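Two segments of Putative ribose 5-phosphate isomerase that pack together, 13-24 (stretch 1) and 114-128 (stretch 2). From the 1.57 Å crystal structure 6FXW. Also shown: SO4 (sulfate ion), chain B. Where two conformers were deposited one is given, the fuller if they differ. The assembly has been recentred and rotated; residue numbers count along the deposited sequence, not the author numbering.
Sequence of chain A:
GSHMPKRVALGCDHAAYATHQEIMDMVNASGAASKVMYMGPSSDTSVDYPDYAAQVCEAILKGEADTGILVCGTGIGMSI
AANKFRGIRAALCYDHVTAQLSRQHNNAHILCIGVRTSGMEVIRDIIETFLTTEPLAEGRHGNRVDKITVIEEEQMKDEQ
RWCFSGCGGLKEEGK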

ATOM      1  N   ASP A  13      -9.406 -16.099 -10.778  1.00 12.61           N
ATOM      2  CA  ASP A  13     -10.606 -16.753 -10.241  1.00 12.26           C
ATOM      3  C   ASP A  13     -11.796 -15.802 -10.432  1.00 12.29           C
ATOM      4  O   ASP A  13     -11.689 -14.778 -11.130  1.00 12.68           O
ATOM      5  CB  ASP A  13     -10.405 -17.296  -8.836  1.00 10.62           C
ATOM      6  CG  ASP A  13     -10.281 -16.210  -7.746  1.00 12.01           C
ATOM      7  OD1 ASP A  13     -10.412 -15.018  -8.063  1.00 11.80           O
ATOM      8  OD2 ASP A  13     -10.185 -16.599  -6.585  1.00 12.83           O
ATOM      9  N   HIS A  14     -12.880 -16.074  -9.771  1.00 12.40           N
ATOM     10  CA  HIS A  14     -14.103 -15.321  -9.983  1.00 13.26           C
ATOM     11  C   HIS A  14     -13.973 -13.919  -9.377  1.00 12.84           C
ATOM     12  O   HIS A  14     -14.740 -13.031  -9.708  1.00 13.98           O
ATOM     13  CB  HIS A  14     -15.272 -15.998  -9.313  1.00 13.42           C
ATOM     14  CG  HIS A  14     -15.005 -16.377  -7.937  1.00 13.22           C
ATOM     15  ND1 HIS A  14     -14.251 -17.486  -7.602  1.00 14.19           N
ATOM     16  CD2 HIS A  14     -15.262 -15.696  -6.789  1.00 16.36           C
ATOM     17  CE1 HIS A  14     -14.059 -17.459  -6.289  1.00 17.13           C
ATOM     18  NE2 HIS A  14     -14.707 -16.406  -5.769  1.00 18.11           N
ATOM     19  N   ALA A  15     -13.012 -13.719  -8.486  1.00 12.82           N
ATOM     20  CA  ALA A  15     -12.902 -12.358  -7.894  1.00 13.69           C
ATOM     21  C   ALA A  15     -12.648 -11.316  -8.993  1.00 14.87           C
ATOM     22  O   ALA A  15     -13.073 -10.132  -8.876  1.00 13.94           O
ATOM     23  CB  ALA A  15     -11.808 -12.316  -6.915  1.00 13.65           C
ATOM     24  N   ALA A  16     -11.969 -11.708 -10.078  1.00 12.09           N
ATOM     25  CA  ALA A  16     -11.605 -10.828 -11.137  1.00 13.69           C
ATOM     26  C   ALA A  16     -12.498 -10.972 -12.358  1.00 15.64           C
ATOM     27  O   ALA A  16     -12.235 -10.391 -13.398  1.00 16.97           O
ATOM     28  CB  ALA A  16     -10.159 -11.013 -11.537  1.00 16.62           C
ATOM     29  N   TYR A  17     -13.581 -11.681 -12.204  1.00 16.88           N
ATOM     30  CA  TYR A  17     -14.407 -11.949 -13.419  1.00 19.44           C
ATOM     31  C   TYR A  17     -15.002 -10.665 -13.944  1.00 20.68           C
ATOM     32  O   TYR A  17     -14.932 -10.413 -15.142  1.00 21.98           O
ATOM     33  CB  TYR A  17     -15.444 -13.013 -13.151  1.00 21.13           C
ATOM     34  CG  TYR A  17     -16.262 -13.326 -14.350  1.00 21.22           C
ATOM     35  CD1 TYR A  17     -15.705 -14.009 -15.394  1.00 21.90           C
ATOM     36  CD2 TYR A  17     -17.585 -13.024 -14.367  1.00 23.35           C
ATOM     37  CE1 TYR A  17     -16.446 -14.333 -16.525  1.00 20.63           C
ATOM     38  CE2 TYR A  17     -18.360 -13.287 -15.497  1.00 25.27           C
ATOM     39  CZ  TYR A  17     -17.767 -13.969 -16.547  1.00 23.13           C
ATOM     40  OH  TYR A  17     -18.489 -14.350 -17.698  1.00 25.64           O
ATOM     41  N   ALA A  18     -15.508  -9.813 -13.074  1.00 20.47           N
ATOM     42  CA  ALA A  18     -16.058  -8.552 -13.496  1.00 24.70           C
ATOM     43  C   ALA A  18     -15.086  -7.647 -14.217  1.00 27.43           C
ATOM     44  O   ALA A  18     -15.493  -6.925 -15.121  1.00 30.96           O
ATOM     45  CB  ALA A  18     -16.684  -7.858 -12.312  1.00 27.54           C
ATOM     46  N   THR A  19     -13.805  -7.699 -13.873  1.00 21.53           N
ATOM     47  CA  THR A  19     -12.782  -6.777 -14.366  1.00 19.60           C
ATOM     48  C   THR A  19     -11.817  -7.416 -15.317  1.00 17.42           C
ATOM     49  O   THR A  19     -10.900  -6.779 -15.774  1.00 17.54           O
ATOM     50  CB  THR A  19     -11.949  -6.160 -13.214  1.00 22.46           C
ATOM     51  OG1 THR A  19     -11.535  -7.204 -12.366  1.00 18.90           O
ATOM     52  CG2 THR A  19     -12.791  -5.121 -12.408  1.00 26.61           C
ATOM     53  N   HIS A  20     -11.996  -8.708 -15.690  1.00 17.28           N
ATOM     54  CA  HIS A  20     -10.912  -9.367 -16.387  1.00 15.59           C
ATOM     55  C   HIS A  20     -10.677  -8.717 -17.764  1.00 14.41           C
ATOM     56  O   HIS A  20      -9.542  -8.664 -18.275  1.00 14.97           O
ATOM     57  CB  HIS A  20     -11.086 -10.926 -16.531  1.00 16.57           C
ATOM     58  CG  HIS A  20     -12.098 -11.363 -17.582  1.00 18.22           C
ATOM     59  ND1 HIS A  20     -13.423 -11.509 -17.303  1.00 22.41           N
ATOM     60  CD2 HIS A  20     -11.923 -11.843 -18.828  1.00 20.70           C
ATOM     61  CE1 HIS A  20     -14.052 -12.001 -18.361  1.00 21.91           C
ATOM     62  NE2 HIS A  20     -13.155 -12.217 -19.310  1.00 23.52           N
ATOM     63  N   GLN A  21     -11.759  -8.317 -18.453  1.00 16.84           N
ATOM     64  CA  GLN A  21     -11.515  -7.716 -19.763  1.00 17.60           C
ATOM     65  C   GLN A  21     -10.797  -6.357 -19.674  1.00 16.77           C
ATOM     66  O   GLN A  21      -9.948  -6.095 -20.445  1.00 16.30           O
ATOM     67  CB  GLN A  21     -12.863  -7.525 -20.487  1.00 19.99           C
ATOM     68  CG  GLN A  21     -12.651  -6.968 -21.920  1.00 24.57           C
ATOM     69  CD  GLN A  21     -11.831  -7.887 -22.822  1.00 27.75           C
ATOM     70  OE1 GLN A  21     -12.173  -9.067 -22.958  1.00 30.95           O
ATOM     71  NE2 GLN A  21     -10.737  -7.395 -23.392  1.00 27.59           N
ATOM     72  N   GLU A  22     -11.126  -5.614 -18.623  1.00 15.93           N
ATOM     73  CA  GLU A  22     -10.378  -4.343 -18.312  1.00 16.18           C
ATOM     74  C   GLU A  22      -8.897  -4.600 -18.072  1.00 17.73           C
ATOM     75  O   GLU A  22      -8.034  -3.900 -18.551  1.00 17.78           O
ATOM     76  CB  GLU A  22     -11.082  -3.638 -17.174  1.00 19.11           C
ATOM     77  CG  GLU A  22     -10.419  -2.347 -16.703  1.00 25.51           C
ATOM     78  CD  GLU A  22     -11.178  -1.577 -15.613  1.00 27.82           C
ATOM     79  OE1 GLU A  22     -12.177  -2.041 -15.006  1.00 31.90           O
ATOM     80  OE2 GLU A  22     -10.672  -0.456 -15.340  1.00 31.69           O
ATOM     81  N   ILE A  23      -8.607  -5.675 -17.360  1.00 15.61           N
ATOM     82  CA  ILE A  23      -7.193  -6.051 -17.138  1.00 15.53           C
ATOM     83  C   ILE A  23      -6.507  -6.464 -18.445  1.00 15.10           C
ATOM     84  O   ILE A  23      -5.381  -6.088 -18.730  1.00 16.65           O
ATOM     85  CB  ILE A  23      -7.100  -7.148 -16.027  1.00 15.55           C
ATOM     86  CG1 ILE A  23      -7.672  -6.574 -14.734  1.00 16.67           C
ATOM     87  CG2 ILE A  23      -5.694  -7.650 -15.938  1.00 16.85           C
ATOM     88  CD1 ILE A  23      -7.877  -7.586 -13.601  1.00 17.47           C
ATOM     89  N   MET A  24      -7.196  -7.261 -19.267  1.00 15.63           N
ATOM     90  CA  MET A  24      -6.624  -7.689 -20.560  0.50 18.11           C
ATOM     91  C   MET A  24      -6.358  -6.473 -21.406  1.00 17.53           C
ATOM     92  O   MET A  24      -5.319  -6.378 -22.014  1.00 18.28           O
ATOM     93  CB  MET A  24      -7.574  -8.579 -21.340  0.50 20.26           C
ATOM     94  CG  MET A  24      -7.590  -9.963 -20.808  0.50 22.44           C
ATOM     95  SD  MET A  24      -8.899 -10.893 -21.606  0.50 23.01           S
ATOM     96  CE  MET A  24      -8.382 -11.058 -23.312  0.50 24.49           C
TER
HETATM   97  S   SO4 B 201     -14.767 -15.867  -1.990  1.00 24.92           S
HETATM   98  O1  SO4 B 201     -15.951 -15.588  -1.085  1.00 28.21           O
HETATM   99  O2  SO4 B 201     -14.958 -15.179  -3.266  1.00 24.06           O
HETATM  100  O3  SO4 B 201     -13.580 -15.275  -1.169  1.00 27.23           O
HETATM  101  O4  SO4 B 201     -14.736 -17.292  -2.155  1.00 29.24           O
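Stretch 2 (114-128) GVRTSGMEVIRDIIE

How does stretch 2 run relative to stretch 1? It begins extended at Gly-114, loops through Val-115 to Gly-119, the N-cap residue, and then winds into a helix from Met-120 that carries on beyond Glu-128. The helical part of stretch 1, which includes His-20 to Met-24, runs in broadly the same direction: the two axes cross at -40° and come no nearer than 11.1 Å, a gap bridged by side chains. The CA atoms of Ala-16 and Val-115 lie 6.2 Å apart, those of Ile-23 and Arg-124 7.8 Å.

What fills the hollow at the turns of stretch 1? Val-115 does, with chi1 in the p well. Its CG1 reaches the small residues Ala-15 and Ala-16, 3.9 Å from Ala-15 CB and 4.2 Å from Ala-16 CB, and lies 3.4 Å from Ala-15 O. Its other methyl, CG2, sits 3.5 Å from Thr-19 OG1, so the forked side chain occupies the pocket between the alanines and the threonine.

Which bumps meet where the helices approach? Met-120, with chi1 and chi2 both m, brings its CE to 3.3 Å from Thr-19 CG2, a tight contact, and its SD to 4.3 Å from Ile-23 CG1. Met-120 CG also passes 3.9 Å from Glu-22 OE2. Further along, Ile-127 CD1 meets Ile-23 CG2 at 3.8 Å.

Do polar groups join the stretches directly? No hydrogen bond crosses between them, but water and a sulfate, probably from the crystallisation liquor, mediate. Arg-116 extends past Ala-15, whose CB covers one guanidinium face, 3.7 Å from Arg-116 NH2. A water accepts from Arg-116 NE (3.0 Å) and donates to Ala-15 O (2.9 Å). Sulfate O2 receives hydrogen bonds from His-14 NE2 (2.8 Å) and Arg-116 NH2 (3.0 Å), linking the two side chains at their ends.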

ATOM      1  N   GLY A 114      -4.044  -8.738  -6.456  1.00  9.66           N
ATOM      2  CA  GLY A 114      -5.344  -8.832  -5.861  1.00  9.69           C
ATOM      3  C   GLY A 114      -6.261  -7.767  -6.326  1.00 10.44           C
ATOM      4  O   GLY A 114      -5.899  -6.573  -6.252  1.00 12.02           O
ATOM      5  N   VAL A 115      -7.397  -8.140  -6.844  1.00 10.53           N
ATOM      6  CA  VAL A 115      -8.364  -7.164  -7.320  1.00 11.71           C
ATOM      7  C   VAL A 115      -9.245  -6.630  -6.197  1.00 10.97           C
ATOM      8  O   VAL A 115      -9.868  -5.551  -6.363  1.00 13.31           O
ATOM      9  CB  VAL A 115      -9.185  -7.863  -8.395  1.00 16.28           C
ATOM     10  CG1 VAL A 115     -10.050  -8.967  -7.891  1.00 15.28           C
ATOM     11  CG2 VAL A 115      -9.963  -6.923  -9.256  1.00 22.11           C
ATOM     12  N   ARG A 116      -9.291  -7.273  -5.017  1.00 11.30           N
ATOM     13  CA  ARG A 116     -10.044  -6.744  -3.888  1.00 11.12           C
ATOM     14  C   ARG A 116      -9.132  -5.892  -2.987  1.00 10.61           C
ATOM     15  O   ARG A 116      -9.651  -5.205  -2.067  1.00 10.56           O
ATOM     16  CB  ARG A 116     -10.675  -7.851  -3.059  1.00 11.86           C
ATOM     17  CG  ARG A 116     -11.674  -8.649  -3.851  1.00 13.85           C
ATOM     18  CD  ARG A 116     -12.152  -9.809  -3.010  1.00 16.89           C
ATOM     19  NE  ARG A 116     -13.101 -10.614  -3.799  1.00 19.54           N
ATOM     20  CZ  ARG A 116     -13.426 -11.826  -3.499  1.00 20.94           C
ATOM     21  NH1 ARG A 116     -12.775 -12.490  -2.557  1.00 24.26           N
ATOM     22  NH2 ARG A 116     -14.360 -12.412  -4.227  1.00 21.13           N
ATOM     23  N   THR A 117      -7.821  -5.823  -3.287  1.00 10.23           N
ATOM     24  CA  THR A 117      -6.805  -5.090  -2.488  1.00 11.47           C
ATOM     25  C   THR A 117      -6.214  -3.945  -3.267  1.00 11.06           C
ATOM     26  O   THR A 117      -6.087  -2.838  -2.743  1.00 11.84           O
ATOM     27  CB  THR A 117      -5.734  -6.024  -1.961  1.00 12.20           C
ATOM     28  OG1 THR A 117      -5.336  -6.807  -3.109  1.00 11.99           O
ATOM     29  CG2 THR A 117      -6.241  -6.978  -0.912  1.00 12.19           C
ATOM     30  N   SER A 118      -5.918  -4.101  -4.553  1.00 11.19           N
ATOM     31  CA  SER A 118      -5.278  -3.058  -5.395  1.00 10.20           C
ATOM     32  C   SER A 118      -6.351  -2.495  -6.296  1.00 11.33           C
ATOM     33  O   SER A 118      -7.050  -3.215  -7.023  1.00 12.85           O
ATOM     34  CB  SER A 118      -4.199  -3.658  -6.245  1.00 10.96           C
ATOM     35  OG  SER A 118      -3.155  -4.159  -5.429  1.00 11.20           O
ATOM     36  N   GLY A 119      -6.453  -1.144  -6.355  1.00  9.98           N
ATOM     37  CA  GLY A 119      -7.286  -0.507  -7.349  1.00 10.49           C
ATOM     38  C   GLY A 119      -6.753  -0.593  -8.756  1.00 10.88           C
ATOM     39  O   GLY A 119      -5.597  -0.918  -8.973  1.00 11.50           O
ATOM     40  N   MET A 120      -7.637  -0.327  -9.707  1.00 11.20           N
ATOM     41  CA  MET A 120      -7.288  -0.535 -11.111  1.00 13.59           C
ATOM     42  C   MET A 120      -6.209   0.333 -11.663  1.00 11.20           C
ATOM     43  O   MET A 120      -5.399  -0.140 -12.478  1.00 11.83           O
ATOM     44  CB  MET A 120      -8.522  -0.387 -12.010  1.00 15.58           C
ATOM     45  CG  MET A 120      -9.498  -1.514 -11.814  1.00 18.42           C
ATOM     46  SD  MET A 120      -8.832  -3.032 -12.620  1.00 25.39           S
ATOM     47  CE  MET A 120      -9.675  -4.185 -11.702  1.00 34.01           C
ATOM     48  N   GLU A 121      -6.030   1.553 -11.174  1.00 11.00           N
ATOM     49  CA  GLU A 121      -4.923   2.329 -11.667  1.00 11.64           C
ATOM     50  C   GLU A 121      -3.582   1.849 -11.114  1.00 10.85           C
ATOM     51  O   GLU A 121      -2.550   1.942 -11.761  1.00 11.18           O
ATOM     52  CB  GLU A 121      -5.103   3.855 -11.404  1.00 15.64           C
ATOM     53  CG  GLU A 121      -6.125   4.466 -12.391  1.00 22.57           C
ATOM     54  CD  GLU A 121      -5.865   4.179 -13.865  1.00 27.45           C
ATOM     55  OE1 GLU A 121      -4.699   4.247 -14.262  1.00 24.33           O
ATOM     56  OE2 GLU A 121      -6.822   3.748 -14.590  1.00 40.97           O
ATOM     57  N   VAL A 122      -3.602   1.327  -9.874  1.00 10.59           N
ATOM     58  CA  VAL A 122      -2.411   0.702  -9.326  1.00 10.31           C
ATOM     59  C   VAL A 122      -2.112  -0.603 -10.095  1.00 10.26           C
ATOM     60  O   VAL A 122      -0.966  -0.855 -10.417  1.00 11.13           O
ATOM     61  CB  VAL A 122      -2.590   0.467  -7.798  1.00 10.15           C
ATOM     62  CG1 VAL A 122      -1.529  -0.461  -7.219  1.00 12.59           C
ATOM     63  CG2 VAL A 122      -2.577   1.794  -7.112  1.00 11.60           C
ATOM     64  N   ILE A 123      -3.152  -1.377 -10.400  1.00 10.23           N
ATOM     65  CA  ILE A 123      -2.944  -2.578 -11.224  1.00 10.57           C
ATOM     66  C   ILE A 123      -2.352  -2.213 -12.585  1.00 10.43           C
ATOM     67  O   ILE A 123      -1.431  -2.904 -13.038  1.00  9.83           O
ATOM     68  CB  ILE A 123      -4.237  -3.341 -11.365  1.00 10.52           C
ATOM     69  CG1 ILE A 123      -4.613  -4.002 -10.024  1.00 12.52           C
ATOM     70  CG2 ILE A 123      -4.221  -4.412 -12.480  1.00 10.41           C
ATOM     71  CD1 ILE A 123      -5.973  -4.618  -9.935  1.00 12.74           C
ATOM     72  N   ARG A 124      -2.770  -1.126 -13.190  1.00 10.40           N
ATOM     73  CA  ARG A 124      -2.192  -0.706 -14.478  1.00 11.33           C
ATOM     74  C   ARG A 124      -0.676  -0.497 -14.354  1.00 11.77           C
ATOM     75  O   ARG A 124       0.137  -1.027 -15.155  1.00 11.25           O
ATOM     76  CB  ARG A 124      -2.886   0.544 -14.991  1.00 13.22           C
ATOM     77  CG  ARG A 124      -2.383   0.881 -16.390  1.00 15.97           C
ATOM     78  CD  ARG A 124      -2.857   2.245 -16.882  1.00 19.75           C
ATOM     79  NE  ARG A 124      -4.245   2.483 -16.753  1.00 24.28           N
ATOM     80  CZ  ARG A 124      -5.185   2.077 -17.634  1.00 29.00           C
ATOM     81  NH1 ARG A 124      -4.910   1.363 -18.762  1.00 34.35           N
ATOM     82  NH2 ARG A 124      -6.419   2.366 -17.365  1.00 33.35           N
ATOM     83  N   ASP A 125      -0.264   0.272 -13.331  1.00 11.57           N
ATOM     84  CA  ASP A 125       1.150   0.523 -13.117  1.00 12.24           C
ATOM     85  C   ASP A 125       1.920  -0.716 -12.827  1.00 12.20           C
ATOM     86  O   ASP A 125       3.030  -0.925 -13.310  1.00 12.73           O
ATOM     87  CB  ASP A 125       1.322   1.541 -11.974  1.00 13.21           C
ATOM     88  CG  ASP A 125       2.800   1.742 -11.518  1.00 17.13           C
ATOM     89  OD1 ASP A 125       3.658   2.000 -12.354  1.00 20.68           O
ATOM     90  OD2 ASP A 125       2.899   1.805 -10.270  1.00 23.40           O
ATOM     91  N   ILE A 126       1.349  -1.612 -12.023  1.00  9.55           N
ATOM     92  CA  ILE A 126       2.028  -2.854 -11.682  1.00  9.43           C
ATOM     93  C   ILE A 126       2.303  -3.658 -12.971  1.00  8.75           C
ATOM     94  O   ILE A 126       3.419  -4.185 -13.178  1.00  9.98           O
ATOM     95  CB  ILE A 126       1.226  -3.687 -10.681  1.00 10.23           C
ATOM     96  CG1 ILE A 126       1.086  -3.018  -9.300  1.00  9.82           C
ATOM     97  CG2 ILE A 126       1.779  -5.092 -10.533  1.00 10.23           C
ATOM     98  CD1 ILE A 126       0.070  -3.645  -8.361  1.00 11.12           C
ATOM     99  N   ILE A 127       1.247  -3.822 -13.777  1.00  9.55           N
ATOM    100  CA  ILE A 127       1.352  -4.607 -14.998  1.00 10.98           C
ATOM    101  C   ILE A 127       2.369  -4.015 -15.926  1.00 10.60           C
ATOM    102  O   ILE A 127       3.256  -4.751 -16.418  1.00 10.69           O
ATOM    103  CB  ILE A 127      -0.038  -4.781 -15.608  1.00 10.93           C
ATOM    104  CG1 ILE A 127      -0.903  -5.722 -14.795  1.00 11.32           C
ATOM    105  CG2 ILE A 127       0.060  -5.342 -17.024  1.00 12.65           C
ATOM    106  CD1 ILE A 127      -2.378  -5.883 -15.258  1.00 12.14           C
ATOM    107  N   GLU A 128       2.251  -2.701 -16.199  1.00 10.93           N
ATOM    108  CA  GLU A 128       3.180  -2.086 -17.127  1.00 13.53           C
ATOM    109  C   GLU A 128       4.624  -2.198 -16.653  1.00 12.31           C
ATOM    110  O   GLU A 128       5.493  -2.534 -17.422  1.00 13.34           O
ATOM    111  CB  GLU A 128       2.826  -0.643 -17.301  1.00 14.66           C
ATOM    112  CG  GLU A 128       1.578  -0.442 -18.102  1.00 19.09           C
ATOM    113  CD  GLU A 128       1.111   0.973 -18.367  1.00 26.10           C
ATOM    114  OE1 GLU A 128       1.678   1.890 -17.739  1.00 35.11           O
ATOM    115  OE2 GLU A 128       0.096   1.112 -19.129  1.00 25.91           O
TER
HETATM  116  O   HOH W   1     -13.909  -9.236  -6.295  1.00 25.36           O